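Local atomic coordinates of uncharacterized protein (Bacteroides ovatus, PDB entry 4FS7), a protein that is of unknown function but, as an extracellular protein built of BspA-type leucine-rich repeats, probably serves in protein binding. Residues Ile108-Phe113 with Ile131-Phe136; Ala135-Asp140 with Gly154-Ala159. All coordinates share one frame; numbering follows the deposited sequence. Where two conformers were deposited one is given.

Interaction 1. Residues Ile108-Phe113 with Ile131-Phe136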
loop_
_atom_site.group_PDB
_atom_site.type_symbol
_atom_site.label_atom_id
_atom_site.label_comp_id
_atom_site.label_asym_id
_atom_site.label_seq_id
_atom_site.Cartn_x
_atom_site.Cartn_y
_atom_site.Cartn_z
ATOM N N ILE A 108 20.567 5.936 -6.050
ATOM C CA ILE A 108 20.674 4.998 -4.959
ATOM C C ILE A 108 20.076 3.700 -5.484
ATOM O O ILE A 108 18.914 3.638 -5.856
ATOM C CB ILE A 108 19.913 5.460 -3.707
ATOM C CG1 ILE A 108 20.416 6.827 -3.234
ATOM C CG2 ILE A 108 20.043 4.442 -2.556
ATOM C CD1 ILE A 108 21.849 6.854 -2.911
ATOM N N GLY A 109 20.914 2.695 -5.621
ATOM C CA GLY A 109 20.488 1.443 -6.195
ATOM C C GLY A 109 19.663 0.540 -5.291
ATOM O O GLY A 109 19.504 0.752 -4.085
ATOM N N ARG A 110 19.227 -0.546 -5.910
ATOM C CA ARG A 110 18.535 -1.659 -5.243
ATOM C C ARG A 110 19.138 -2.000 -3.879
ATOM O O ARG A 110 20.335 -2.294 -3.811
ATOM C CB ARG A 110 18.635 -2.874 -6.176
ATOM C CG ARG A 110 18.050 -4.182 -5.668
ATOM C CD ARG A 110 18.036 -5.257 -6.772
ATOM N NE ARG A 110 16.949 -5.037 -7.725
ATOM C CZ ARG A 110 15.702 -5.493 -7.560
ATOM N NH1 ARG A 110 15.391 -6.198 -6.483
ATOM N NH2 ARG A 110 14.765 -5.234 -8.459
ATOM N N CYS A 111 18.312 -2.015 -2.831
ATOM C CA CYS A 111 18.660 -2.540 -1.520
ATOM C C CYS A 111 19.898 -1.876 -0.885
ATOM O O CYS A 111 20.466 -2.446 0.053
ATOM C CB CYS A 111 18.863 -4.064 -1.560
ATOM S SG CYS A 111 17.343 -4.957 -1.937
ATOM N N THR A 112 20.254 -0.649 -1.289
ATOM C CA THR A 112 21.510 -0.083 -0.791
ATOM C C THR A 112 21.522 0.088 0.723
ATOM O O THR A 112 22.562 -0.134 1.354
ATOM C CB THR A 112 21.776 1.250 -1.493
ATOM O OG1 THR A 112 21.930 1.004 -2.872
ATOM C CG2 THR A 112 23.041 1.940 -0.967
ATOM N N PHE A 113 20.378 0.485 1.312
ATOM C CA PHE A 113 20.245 0.658 2.724
ATOM C C PHE A 113 19.189 -0.260 3.321
ATOM O O PHE A 113 18.707 -0.015 4.422
ATOM C CB PHE A 113 19.926 2.109 3.091
ATOM C CG PHE A 113 20.965 3.091 2.690
ATOM C CD1 PHE A 113 22.020 3.384 3.552
ATOM C CD2 PHE A 113 20.898 3.775 1.477
ATOM C CE1 PHE A 113 22.976 4.301 3.175
ATOM C CE2 PHE A 113 21.883 4.722 1.126
ATOM C CZ PHE A 113 22.891 4.977 2.000
ATOM N N ILE A 131 15.892 6.353 -7.181
ATOM C CA ILE A 131 15.965 5.546 -5.969
ATOM C C ILE A 131 15.461 4.154 -6.328
ATOM O O ILE A 131 14.363 4.021 -6.868
ATOM C CB ILE A 131 15.122 6.147 -4.837
ATOM C CG1 ILE A 131 15.686 7.505 -4.422
ATOM C CG2 ILE A 131 15.005 5.184 -3.630
ATOM C CD1 ILE A 131 14.780 8.316 -3.460
ATOM N N GLY A 132 16.251 3.121 -6.037
ATOM C CA GLY A 132 15.945 1.786 -6.497
ATOM C C GLY A 132 14.976 1.015 -5.627
ATOM O O GLY A 132 14.555 1.469 -4.577
ATOM N N VAL A 133 14.687 -0.194 -6.101
ATOM C CA VAL A 133 13.818 -1.140 -5.395
ATOM C C VAL A 133 14.364 -1.398 -3.983
ATOM O O VAL A 133 15.553 -1.684 -3.795
ATOM C CB VAL A 133 13.676 -2.422 -6.205
ATOM C CG1 VAL A 133 12.994 -3.527 -5.390
ATOM C CG2 VAL A 133 12.917 -2.142 -7.465
ATOM N N GLU A 134 13.512 -1.248 -2.978
ATOM C CA GLU A 134 13.865 -1.579 -1.618
ATOM C C GLU A 134 15.070 -0.784 -1.106
ATOM O O GLU A 134 15.753 -1.194 -0.194
ATOM C CB GLU A 134 14.069 -3.073 -1.438
ATOM C CG GLU A 134 12.767 -3.841 -1.674
ATOM C CD GLU A 134 12.919 -5.334 -1.718
ATOM O OE1 GLU A 134 13.899 -5.888 -1.246
ATOM O OE2 GLU A 134 11.974 -5.996 -2.221
ATOM N N ALA A 135 15.322 0.390 -1.682
ATOM C CA ALA A 135 16.568 1.112 -1.372
ATOM C C ALA A 135 16.737 1.446 0.097
ATOM O O ALA A 135 17.854 1.455 0.608
ATOM C CB ALA A 135 16.646 2.388 -2.232
ATOM N N PHE A 136 15.629 1.810 0.758
ATOM C CA PHE A 136 15.652 2.237 2.152
ATOM C C PHE A 136 14.757 1.348 3.037
ATOM O O PHE A 136 14.345 1.770 4.107
ATOM C CB PHE A 136 15.248 3.704 2.301
ATOM C CG PHE A 136 16.200 4.657 1.627
ATOM C CD1 PHE A 136 17.432 4.958 2.213
ATOM C CD2 PHE A 136 15.933 5.197 0.369
ATOM C CE1 PHE A 136 18.295 5.816 1.605
ATOM C CE2 PHE A 136 16.841 6.062 -0.226
ATOM C CZ PHE A 136 18.012 6.341 0.404
#

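Interaction 2. Residues Ala135-Asp140 with Gly154-Ala159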
loop_
_atom_site.group_PDB
_atom_site.type_symbol
_atom_site.label_atom_id
_atom_site.label_comp_id
_atom_site.label_asym_id
_atom_site.label_seq_id
_atom_site.Cartn_x
_atom_site.Cartn_y
_atom_site.Cartn_z
ATOM N N ALA A 135 15.322 0.390 -1.682
ATOM C CA ALA A 135 16.568 1.112 -1.372
ATOM C C ALA A 135 16.737 1.446 0.097
ATOM O O ALA A 135 17.854 1.455 0.608
ATOM C CB ALA A 135 16.646 2.388 -2.232
ATOM N N PHE A 136 15.629 1.810 0.758
ATOM C CA PHE A 136 15.652 2.237 2.152
ATOM C C PHE A 136 14.757 1.348 3.037
ATOM O O PHE A 136 14.345 1.770 4.107
ATOM C CB PHE A 136 15.248 3.704 2.301
ATOM C CG PHE A 136 16.200 4.657 1.627
ATOM C CD1 PHE A 136 17.432 4.958 2.213
ATOM C CD2 PHE A 136 15.933 5.197 0.369
ATOM C CE1 PHE A 136 18.295 5.816 1.605
ATOM C CE2 PHE A 136 16.841 6.062 -0.226
ATOM C CZ PHE A 136 18.012 6.341 0.404
ATOM N N LYS A 137 14.515 0.116 2.599
ATOM C CA LYS A 137 13.575 -0.750 3.300
ATOM C C LYS A 137 14.053 -1.011 4.728
ATOM O O LYS A 137 15.170 -1.512 4.967
ATOM C CB LYS A 137 13.374 -2.040 2.520
ATOM C CG LYS A 137 12.425 -3.022 3.184
ATOM C CD LYS A 137 12.104 -4.207 2.283
ATOM C CE LYS A 137 10.987 -5.055 2.861
ATOM N NZ LYS A 137 10.533 -6.104 1.887
ATOM N N GLY A 138 13.250 -0.645 5.708
ATOM C CA GLY A 138 13.599 -0.874 7.106
ATOM C C GLY A 138 14.390 0.218 7.766
ATOM O O GLY A 138 14.633 0.148 8.958
ATOM N N CYS A 139 14.773 1.249 7.048
ATOM C CA CYS A 139 15.506 2.342 7.692
ATOM C C CYS A 139 14.650 3.048 8.718
ATOM O O CYS A 139 13.438 3.083 8.601
ATOM C CB CYS A 139 15.971 3.343 6.651
ATOM S SG CYS A 139 17.356 2.770 5.625
ATOM N N ASP A 140 15.289 3.605 9.743
ATOM C CA ASP A 140 14.593 4.167 10.910
ATOM C C ASP A 140 14.440 5.699 10.873
ATOM O O ASP A 140 14.281 6.327 11.911
ATOM C CB ASP A 140 15.226 3.700 12.223
ATOM C CG ASP A 140 14.218 3.632 13.339
ATOM O OD1 ASP A 140 13.049 3.272 13.057
ATOM O OD2 ASP A 140 14.605 3.950 14.481
ATOM N N GLY A 154 11.681 3.125 -6.740
ATOM C CA GLY A 154 11.307 1.747 -6.969
ATOM C C GLY A 154 10.387 1.138 -5.920
ATOM O O GLY A 154 10.194 1.650 -4.821
ATOM N N ASP A 155 9.853 -0.038 -6.276
ATOM C CA ASP A 155 8.983 -0.799 -5.417
ATOM C C ASP A 155 9.557 -0.909 -4.016
ATOM O O ASP A 155 10.754 -1.200 -3.834
ATOM C CB ASP A 155 8.815 -2.248 -5.945
ATOM C CG ASP A 155 8.117 -2.366 -7.266
ATOM O OD1 ASP A 155 7.660 -1.363 -7.805
ATOM O OD2 ASP A 155 7.996 -3.535 -7.728
ATOM N N GLU A 156 8.701 -0.710 -3.014
ATOM C CA GLU A 156 9.061 -0.979 -1.623
ATOM C C GLU A 156 10.296 -0.182 -1.160
ATOM O O GLU A 156 10.932 -0.558 -0.164
ATOM C CB GLU A 156 9.241 -2.477 -1.359
ATOM C CG GLU A 156 7.914 -3.249 -1.413
ATOM C CD GLU A 156 7.993 -4.661 -0.891
ATOM O OE1 GLU A 156 8.959 -5.034 -0.192
ATOM O OE2 GLU A 156 7.061 -5.439 -1.180
ATOM N N ALA A 157 10.548 0.978 -1.758
ATOM C CA ALA A 157 11.759 1.730 -1.394
ATOM C C ALA A 157 11.773 2.172 0.060
ATOM O O ALA A 157 12.846 2.261 0.648
ATOM C CB ALA A 157 11.943 2.928 -2.331
ATOM N N PHE A 158 10.592 2.440 0.640
ATOM C CA PHE A 158 10.454 2.872 2.017
ATOM C C PHE A 158 9.602 1.894 2.812
ATOM O O PHE A 158 9.024 2.248 3.844
ATOM C CB PHE A 158 9.901 4.301 2.087
ATOM C CG PHE A 158 10.826 5.285 1.459
ATOM C CD1 PHE A 158 11.951 5.674 2.158
ATOM C CD2 PHE A 158 10.621 5.768 0.170
ATOM C CE1 PHE A 158 12.882 6.545 1.614
ATOM C CE2 PHE A 158 11.552 6.662 -0.381
ATOM C CZ PHE A 158 12.673 7.008 0.351
ATOM N N ALA A 159 9.488 0.660 2.346
ATOM C CA ALA A 159 8.673 -0.320 3.092
ATOM C C ALA A 159 9.287 -0.585 4.468
ATOM O O ALA A 159 10.530 -0.630 4.606
ATOM C CB ALA A 159 8.543 -1.614 2.318
#

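Interaction 1. Residues Ile108-Phe113 with Ile131-Phe136
Two successive coils of the solenoid turn the same corner, each leaving a short strand through a type II beta turn, Gly109 to Thr112 in one and Gly132 to Ala135 in the other. The hollow at the start of the corner is filled by backbone alone: Gly132 sits so close under the peptide joining Gly109 to Arg110 that a beta carbon on it would collide with Arg110 N. That fit lets Gly132 N hydrogen-bond to Ile108 O at 2.7 Å, nearly along the carbonyl axis though the bond is bent at the hydrogen. Further round, Cys111 N donates a hydrogen bond to Val133 O at 2.9 Å and Phe113 N another to Ala135 O at 2.8 Å, so the turns stay in step. The small knob of the corner is Ala135 CB, which fits the notch formed by Gly109 O and Ile108 CG2, 4.0 Å from the latter. Gly109 O also takes two bonds from its own turn, from Thr112 N and Thr112 OG1, the hydroxyl lying above the carbonyl plane. On the inner side the Phe113 and Phe136 rings point the same way with planes 7° apart, but slid so far that they barely overlap; the tight spot is Phe113 CD2 to Phe136 CE1, 3.3 Å. The Ile108 side chain crosses Phe136 at about a right angle, CG2 against CZ. Outside, Arg110 bends at chi3 (-77°) and lays one guanidinium face over Val133 CB and CG1, CB toward the rim. Stacked turns with a row of inward phenylalanines are the build of a BspA-type leucine-rich repeat solenoid.

Interaction 2. Residues Ala135-Asp140 with Gly154-Ala159
Phe136 and Phe158 share almost the same torsions: in each, CG lies anti to the carbonyl carbon (chi1 -64° and -63°), and nearly equal chi2 values turn the two rings alike. Lys137 does the reverse, with CG anti to its backbone N and every later torsion extended, so the chain runs straight out along the neighbouring coil. The setting is a row of inward phenylalanines in the leucine-rich repeat solenoid, resembling the phenylalanine spine of other leucine-rich repeats. The Phe136 and Phe158 rings lie side by side, nearly parallel but slid apart until they hardly overlap, their centroids 5.4 Å from each other. Contact is made by CE1 of Phe158, 3.6 Å from Phe136 CD2 and also against Phe136 CB. Phe141 adds a steeply inclined ring beside Phe136. Beside the rings, the backbones are joined by hydrogen bonds from Phe136 N to Ala157 O, 2.8 Å and in the carbonyl plane, and from Gly138 N to Ala159 O at 2.9 Å, nearly along the carbonyl axis. Gly138 lies in the turn from Phe136 to Cys139 at a positive phi (89°), where a beta carbon would jam against the carbonyl oxygen of Lys137. On the outer side Lys137 passes over Ala159, its CG 3.4 Å from Ala159 O, and travels alongside Glu156, whose own extended chain points the same way. An alanine at Lys137 would lack the chain beyond CB and the ammonium, and would probably loosen the tie between the two coils and leave Glu156 less well held. That tie is a salt bridge: Lys137 NZ meets Glu156 OE1 at 2.8 Å, nearly along the carboxylate C-O axis.

Overall arrangement
Interactions 1 and 2 are consecutive steps along the solenoid, their centres about 7 Å apart, and Ala135 and Phe136 belong to both. Phe136 lies between Phe113 and Phe158, so three rings of three coils form one continuous row. The backbone continues likewise: Ile131 O probably accepts a hydrogen bond from Gly154 N at 2.8 Å, and Glu134 N probably gives one to Asp155 O at 2.9 Å. Cys139 SG packs against Phe113 O at 3.3 Å, joining the later turn of interaction 2 back to the first coil. On the outer side, Val133 CG1 packs against Asp155 O at 3.6 Å and carries the row of corner residues onward to the third coil.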